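Local coordinates for protein estrogen receptor (Crassostrea gigas, PDB 4N1Y) that probably regulates transcription as an oyster steroid-type nuclear receptor with constitutive activity, represented here by its ligand-binding domain, at residues B[35-40]-B[104-109]; B[43-48]-B[80-85]. All coordinates share one frame; numbering follows the deposited sequence.

How the contacts relate
Both contacts hang on helix 34-56, taken at successive points along its length, with centres about 14 Å apart. Contact 1 uses an early part of the helix, about 18 Å from the centre of the chain, where the second strand of the small hairpin leans on it; contact 2 uses the middle, about 6 Å from that centre, against helix 67-89. Leucine methyls do the work in each, and no hydrogen bond crosses either one. Contact 1, peripheral but still mostly buried, pairs leucine with leucine and sets the CB of a partly exposed serine against a second leucine. In contact 2, at the heart of the domain, a single leucine meets an alanine and a buried glutamate.

Contact 1 (B[35-40]-B[104-109]); sequences VHLLNS and LVLDRS
L37 and L106 meet through one methyl each, CD2 of L37 standing 4.2 Å from CD2 of L106, where the β-hairpin of the nuclear-receptor ligand-binding fold leans against helix 34-56. A second touch lies about one turn further along the helix: S40 CB sits 4.3 Å from L104 CD2. L37 and S40, three residues apart, thus face L106 and L104, which lie on the same side of the strand. The torsions choose the methyls. In L104 the second torsion, chi2 59°, puts CD2 at the far end of an extended chain, and this outer methyl reaches the serine; L106, with chi2 -176°, extends CD1 instead and leaves its side branch CD2 for L37.

The two strand leucines also brace each other, L104 CD1 being 4.0 Å from L106 CD2. Behind them the strand is held by backbone bonds between L106 and L98 of strand 97-99, and the carbonyl of L106 receives a hydrogen bond from W111 NE1 in the following helix 108-113. V105 between them packs on S97 and A99. On the helix side, L37 also touches V114. The hydroxyl of S40 finds its partner outside both segments: OG is hydrogen-bonded to ND1 of H26.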
loop_
_atom_site.group_PDB
_atom_site.type_symbol
_atom_site.label_atom_id
_atom_site.label_comp_id
_atom_site.label_asym_id
_atom_site.label_seq_id
_atom_site.Cartn_x
_atom_site.Cartn_y
_atom_site.Cartn_z
ATOM N N VAL B 35 -22.553 17.793 3.269
ATOM C CA VAL B 35 -21.875 19.005 2.849
ATOM C C VAL B 35 -21.250 19.741 4.031
ATOM O O VAL B 35 -20.101 20.181 3.940
ATOM C CB VAL B 35 -22.835 19.941 2.103
ATOM C CG1 VAL B 35 -22.224 21.316 1.939
ATOM C CG2 VAL B 35 -23.165 19.352 0.753
ATOM N N HIS B 36 -21.970 19.838 5.149
ATOM C CA HIS B 36 -21.463 20.601 6.290
ATOM C C HIS B 36 -20.197 20.020 6.892
ATOM O O HIS B 36 -19.244 20.754 7.168
ATOM C CB HIS B 36 -22.510 20.703 7.394
ATOM C CG HIS B 36 -22.105 21.603 8.519
ATOM N ND1 HIS B 36 -21.620 22.878 8.315
ATOM C CD2 HIS B 36 -22.104 21.410 9.860
ATOM C CE1 HIS B 36 -21.339 23.432 9.481
ATOM N NE2 HIS B 36 -21.625 22.564 10.434
ATOM N N LEU B 37 -20.173 18.702 7.065
ATOM C CA LEU B 37 -18.996 18.038 7.605
ATOM C C LEU B 37 -17.838 18.088 6.626
ATOM O O LEU B 37 -16.709 18.410 7.005
ATOM C CB LEU B 37 -19.298 16.580 7.959
ATOM C CG LEU B 37 -20.212 16.278 9.149
ATOM C CD1 LEU B 37 -20.426 14.785 9.286
ATOM C CD2 LEU B 37 -19.607 16.835 10.422
ATOM N N LEU B 38 -18.116 17.751 5.371
ATOM C CA LEU B 38 -17.072 17.702 4.356
ATOM C C LEU B 38 -16.373 19.035 4.129
ATOM O O LEU B 38 -15.172 19.057 3.848
ATOM C CB LEU B 38 -17.649 17.213 3.032
ATOM C CG LEU B 38 -17.891 15.713 2.939
ATOM C CD1 LEU B 38 -18.421 15.307 1.560
ATOM C CD2 LEU B 38 -16.608 15.003 3.276
ATOM N N ASN B 39 -17.083 20.150 4.295
ATOM C CA ASN B 39 -16.419 21.432 4.066
ATOM C C ASN B 39 -15.433 21.677 5.200
ATOM O O ASN B 39 -14.360 22.230 4.973
ATOM C CB ASN B 39 -17.423 22.610 3.925
ATOM C CG ASN B 39 -18.080 22.692 2.528
ATOM O OD1 ASN B 39 -17.535 22.211 1.538
ATOM N ND2 ASN B 39 -19.251 23.320 2.457
ATOM N N SER B 40 -15.744 21.180 6.391
ATOM C CA SER B 40 -14.806 21.313 7.494
ATOM C C SER B 40 -13.646 20.349 7.277
ATOM O O SER B 40 -12.487 20.741 7.404
ATOM C CB SER B 40 -15.479 21.052 8.841
ATOM O OG SER B 40 -16.438 22.053 9.127
ATOM N N LEU B 104 -13.131 18.172 16.326
ATOM C CA LEU B 104 -13.909 17.422 15.353
ATOM C C LEU B 104 -13.678 15.913 15.413
ATOM O O LEU B 104 -12.946 15.358 14.581
ATOM C CB LEU B 104 -13.591 17.930 13.949
ATOM C CG LEU B 104 -14.537 17.451 12.861
ATOM C CD1 LEU B 104 -15.925 17.913 13.264
ATOM C CD2 LEU B 104 -14.139 18.023 11.514
ATOM N N VAL B 105 -14.290 15.245 16.385
ATOM C CA VAL B 105 -14.203 13.788 16.468
ATOM C C VAL B 105 -15.442 13.123 15.867
ATOM O O VAL B 105 -16.551 13.312 16.353
ATOM C CB VAL B 105 -14.050 13.336 17.916
ATOM C CG1 VAL B 105 -13.887 11.830 17.982
ATOM C CG2 VAL B 105 -12.861 14.033 18.545
ATOM N N LEU B 106 -15.237 12.320 14.831
ATOM C CA LEU B 106 -16.328 11.680 14.099
ATOM C C LEU B 106 -16.353 10.161 14.255
ATOM O O LEU B 106 -15.354 9.474 14.022
ATOM C CB LEU B 106 -16.238 12.028 12.616
ATOM C CG LEU B 106 -16.203 13.504 12.247
ATOM C CD1 LEU B 106 -16.218 13.642 10.741
ATOM C CD2 LEU B 106 -17.388 14.217 12.864
ATOM N N ASP B 107 -17.502 9.635 14.650
ATOM C CA ASP B 107 -17.662 8.194 14.784
ATOM C C ASP B 107 -18.331 7.610 13.522
ATOM O O ASP B 107 -18.757 8.369 12.638
ATOM C CB ASP B 107 -18.474 7.901 16.056
ATOM C CG ASP B 107 -18.440 6.440 16.470
ATOM O OD1 ASP B 107 -17.987 5.591 15.670
ATOM O OD2 ASP B 107 -18.835 6.161 17.629
ATOM N N ARG B 108 -18.442 6.275 13.474
ATOM C CA ARG B 108 -18.905 5.508 12.303
ATOM C C ARG B 108 -20.184 6.103 11.751
ATOM O O ARG B 108 -20.425 6.084 10.540
ATOM C CB ARG B 108 -19.101 4.027 12.650
ATOM C CG ARG B 108 -17.990 3.536 13.555
ATOM C CD ARG B 108 -17.755 2.028 13.648
ATOM N NE ARG B 108 -16.329 1.815 13.885
ATOM C CZ ARG B 108 -15.549 0.958 13.228
ATOM N NH1 ARG B 108 -16.041 0.168 12.284
ATOM N NH2 ARG B 108 -14.265 0.891 13.533
ATOM N N SER B 109 -21.021 6.583 12.662
ATOM C CA SER B 109 -22.239 7.278 12.309
ATOM C C SER B 109 -21.974 8.428 11.344
ATOM O O SER B 109 -22.595 8.524 10.282
ATOM C CB SER B 109 -22.898 7.808 13.575
ATOM O OG SER B 109 -22.722 6.901 14.645
#

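Contact 2 (B[43-48]-B[80-85]); sequences KLAERE and ELLLLN
The carboxylate of E48 is the flat group that meets the other helix, its OE1 lying 3.7 Å from CD2 of L82. The same methyl is 3.7 Å from CB of E48. The last torsion of the glutamate, chi3 -26°, keeps OE1 on the side of its own CB, which lets both atoms meet the one methyl. Another flat group, the carboxylate of E46, stays out of the contact: K43 NZ reaches its OE2 at 2.9 Å from above the plane, in a salt bridge along one helix.

L82 supplies everything from the 80-85 side. With CG beside its backbone N (chi1 -68°), it sends CD1 to A45 CB, 4.1 Å off, while CD2 goes to E48 one turn later. This is where helices 34-56 and 67-89 pack in the interior of the ligand-binding domain, A45 and L82 bringing their CA atoms to 7.2 Å. In vertebrate estrogen receptors the glutamate and arginine corresponding to E48 and R89 hold the steroid's phenolic hydroxyl; here OE1 of E48 makes a long, weak ion pair with NH2 of R89. E48 rests on L22 as well, and L52, a turn further along helix 34-56, touches L82.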
loop_
_atom_site.group_PDB
_atom_site.type_symbol
_atom_site.label_atom_id
_atom_site.label_comp_id
_atom_site.label_asym_id
_atom_site.label_seq_id
_atom_site.Cartn_x
_atom_site.Cartn_y
_atom_site.Cartn_z
ATOM N N LYS B 43 -11.244 21.578 4.429
ATOM C CA LYS B 43 -10.344 22.680 4.695
ATOM C C LYS B 43 -9.465 22.484 5.922
ATOM O O LYS B 43 -8.403 23.101 6.027
ATOM C CB LYS B 43 -11.119 23.977 4.738
ATOM C CG LYS B 43 -10.556 24.733 3.590
ATOM C CD LYS B 43 -11.274 25.935 3.038
ATOM C CE LYS B 43 -10.460 26.190 1.809
ATOM N NZ LYS B 43 -10.463 24.895 0.962
ATOM N N LEU B 44 -9.854 21.569 6.802
ATOM C CA LEU B 44 -8.957 21.149 7.849
ATOM C C LEU B 44 -7.785 20.507 7.127
ATOM O O LEU B 44 -6.622 20.720 7.482
ATOM C CB LEU B 44 -9.629 20.174 8.797
ATOM C CG LEU B 44 -8.777 19.818 10.004
ATOM C CD1 LEU B 44 -8.373 21.062 10.777
ATOM C CD2 LEU B 44 -9.528 18.854 10.883
ATOM N N ALA B 45 -8.114 19.774 6.064
ATOM C CA ALA B 45 -7.124 19.087 5.260
ATOM C C ALA B 45 -6.161 20.074 4.642
ATOM O O ALA B 45 -4.960 19.831 4.611
ATOM C CB ALA B 45 -7.786 18.281 4.188
ATOM N N GLU B 46 -6.683 21.184 4.144
ATOM C CA GLU B 46 -5.829 22.168 3.497
ATOM C C GLU B 46 -4.873 22.863 4.468
ATOM O O GLU B 46 -3.726 23.146 4.112
ATOM C CB GLU B 46 -6.668 23.190 2.743
ATOM C CG GLU B 46 -6.372 23.100 1.269
ATOM C CD GLU B 46 -6.913 24.248 0.465
ATOM O OE1 GLU B 46 -6.271 25.320 0.445
ATOM O OE2 GLU B 46 -7.972 24.056 -0.169
ATOM N N ARG B 47 -5.325 23.125 5.690
ATOM C CA ARG B 47 -4.448 23.755 6.670
ATOM C C ARG B 47 -3.350 22.764 7.068
ATOM O O ARG B 47 -2.179 23.123 7.147
ATOM C CB ARG B 47 -5.247 24.219 7.885
ATOM C CG ARG B 47 -6.320 25.243 7.540
ATOM C CD ARG B 47 -6.757 26.067 8.758
ATOM N NE ARG B 47 -6.878 25.234 9.956
ATOM C CZ ARG B 47 -6.645 25.652 11.195
ATOM N NH1 ARG B 47 -6.275 26.909 11.423
ATOM N NH2 ARG B 47 -6.787 24.810 12.210
ATOM N N GLU B 48 -3.716 21.502 7.261
ATOM C CA GLU B 48 -2.733 20.501 7.646
ATOM C C GLU B 48 -1.809 20.289 6.440
ATOM O O GLU B 48 -0.637 19.938 6.588
ATOM C CB GLU B 48 -3.400 19.185 8.122
ATOM C CG GLU B 48 -4.396 19.375 9.314
ATOM C CD GLU B 48 -5.104 18.090 9.810
ATOM O OE1 GLU B 48 -5.267 17.124 9.024
ATOM O OE2 GLU B 48 -5.551 18.074 10.988
ATOM N N GLU B 80 -1.944 10.281 2.132
ATOM C CA GLU B 80 -1.485 9.244 3.057
ATOM C C GLU B 80 -1.012 9.891 4.355
ATOM O O GLU B 80 -1.348 9.439 5.449
ATOM C CB GLU B 80 -0.347 8.416 2.458
ATOM C CG GLU B 80 -0.580 7.921 1.050
ATOM C CD GLU B 80 0.653 7.246 0.451
ATOM O OE1 GLU B 80 1.293 6.438 1.159
ATOM O OE2 GLU B 80 1.014 7.565 -0.710
ATOM N N LEU B 81 -0.262 10.980 4.225
ATOM C CA LEU B 81 0.243 11.683 5.392
ATOM C C LEU B 81 -0.902 12.192 6.256
ATOM O O LEU B 81 -0.868 12.045 7.472
ATOM C CB LEU B 81 1.152 12.835 4.971
ATOM C CG LEU B 81 2.498 12.361 4.409
ATOM C CD1 LEU B 81 3.289 13.516 3.791
ATOM C CD2 LEU B 81 3.334 11.606 5.459
ATOM N N LEU B 82 -1.914 12.789 5.630
ATOM C CA LEU B 82 -3.081 13.243 6.368
ATOM C C LEU B 82 -3.708 12.101 7.164
ATOM O O LEU B 82 -3.965 12.256 8.357
ATOM C CB LEU B 82 -4.112 13.861 5.433
ATOM C CG LEU B 82 -3.686 15.176 4.794
ATOM C CD1 LEU B 82 -4.722 15.643 3.797
ATOM C CD2 LEU B 82 -3.491 16.240 5.868
ATOM N N LEU B 83 -3.972 10.978 6.495
ATOM C CA LEU B 83 -4.625 9.835 7.128
ATOM C C LEU B 83 -3.726 9.179 8.172
ATOM O O LEU B 83 -4.191 8.785 9.244
ATOM C CB LEU B 83 -5.039 8.805 6.081
ATOM C CG LEU B 83 -5.965 9.387 5.009
ATOM C CD1 LEU B 83 -6.446 8.314 4.025
ATOM C CD2 LEU B 83 -7.144 10.117 5.644
ATOM N N LEU B 84 -2.438 9.069 7.865
ATOM C CA LEU B 84 -1.506 8.484 8.814
ATOM C C LEU B 84 -1.519 9.279 10.108
ATOM O O LEU B 84 -1.554 8.705 11.194
ATOM C CB LEU B 84 -0.089 8.425 8.243
ATOM C CG LEU B 84 0.910 7.882 9.259
ATOM C CD1 LEU B 84 0.814 6.381 9.264
ATOM C CD2 LEU B 84 2.328 8.310 8.937
ATOM N N ASN B 85 -1.498 10.600 9.990
ATOM C CA ASN B 85 -1.511 11.456 11.162
ATOM C C ASN B 85 -2.780 11.295 11.960
ATOM O O ASN B 85 -2.757 11.089 13.175
ATOM C CB ASN B 85 -1.364 12.918 10.757
ATOM C CG ASN B 85 0.022 13.247 10.298
ATOM O OD1 ASN B 85 0.957 12.468 10.504
ATOM N ND2 ASN B 85 0.178 14.410 9.682
#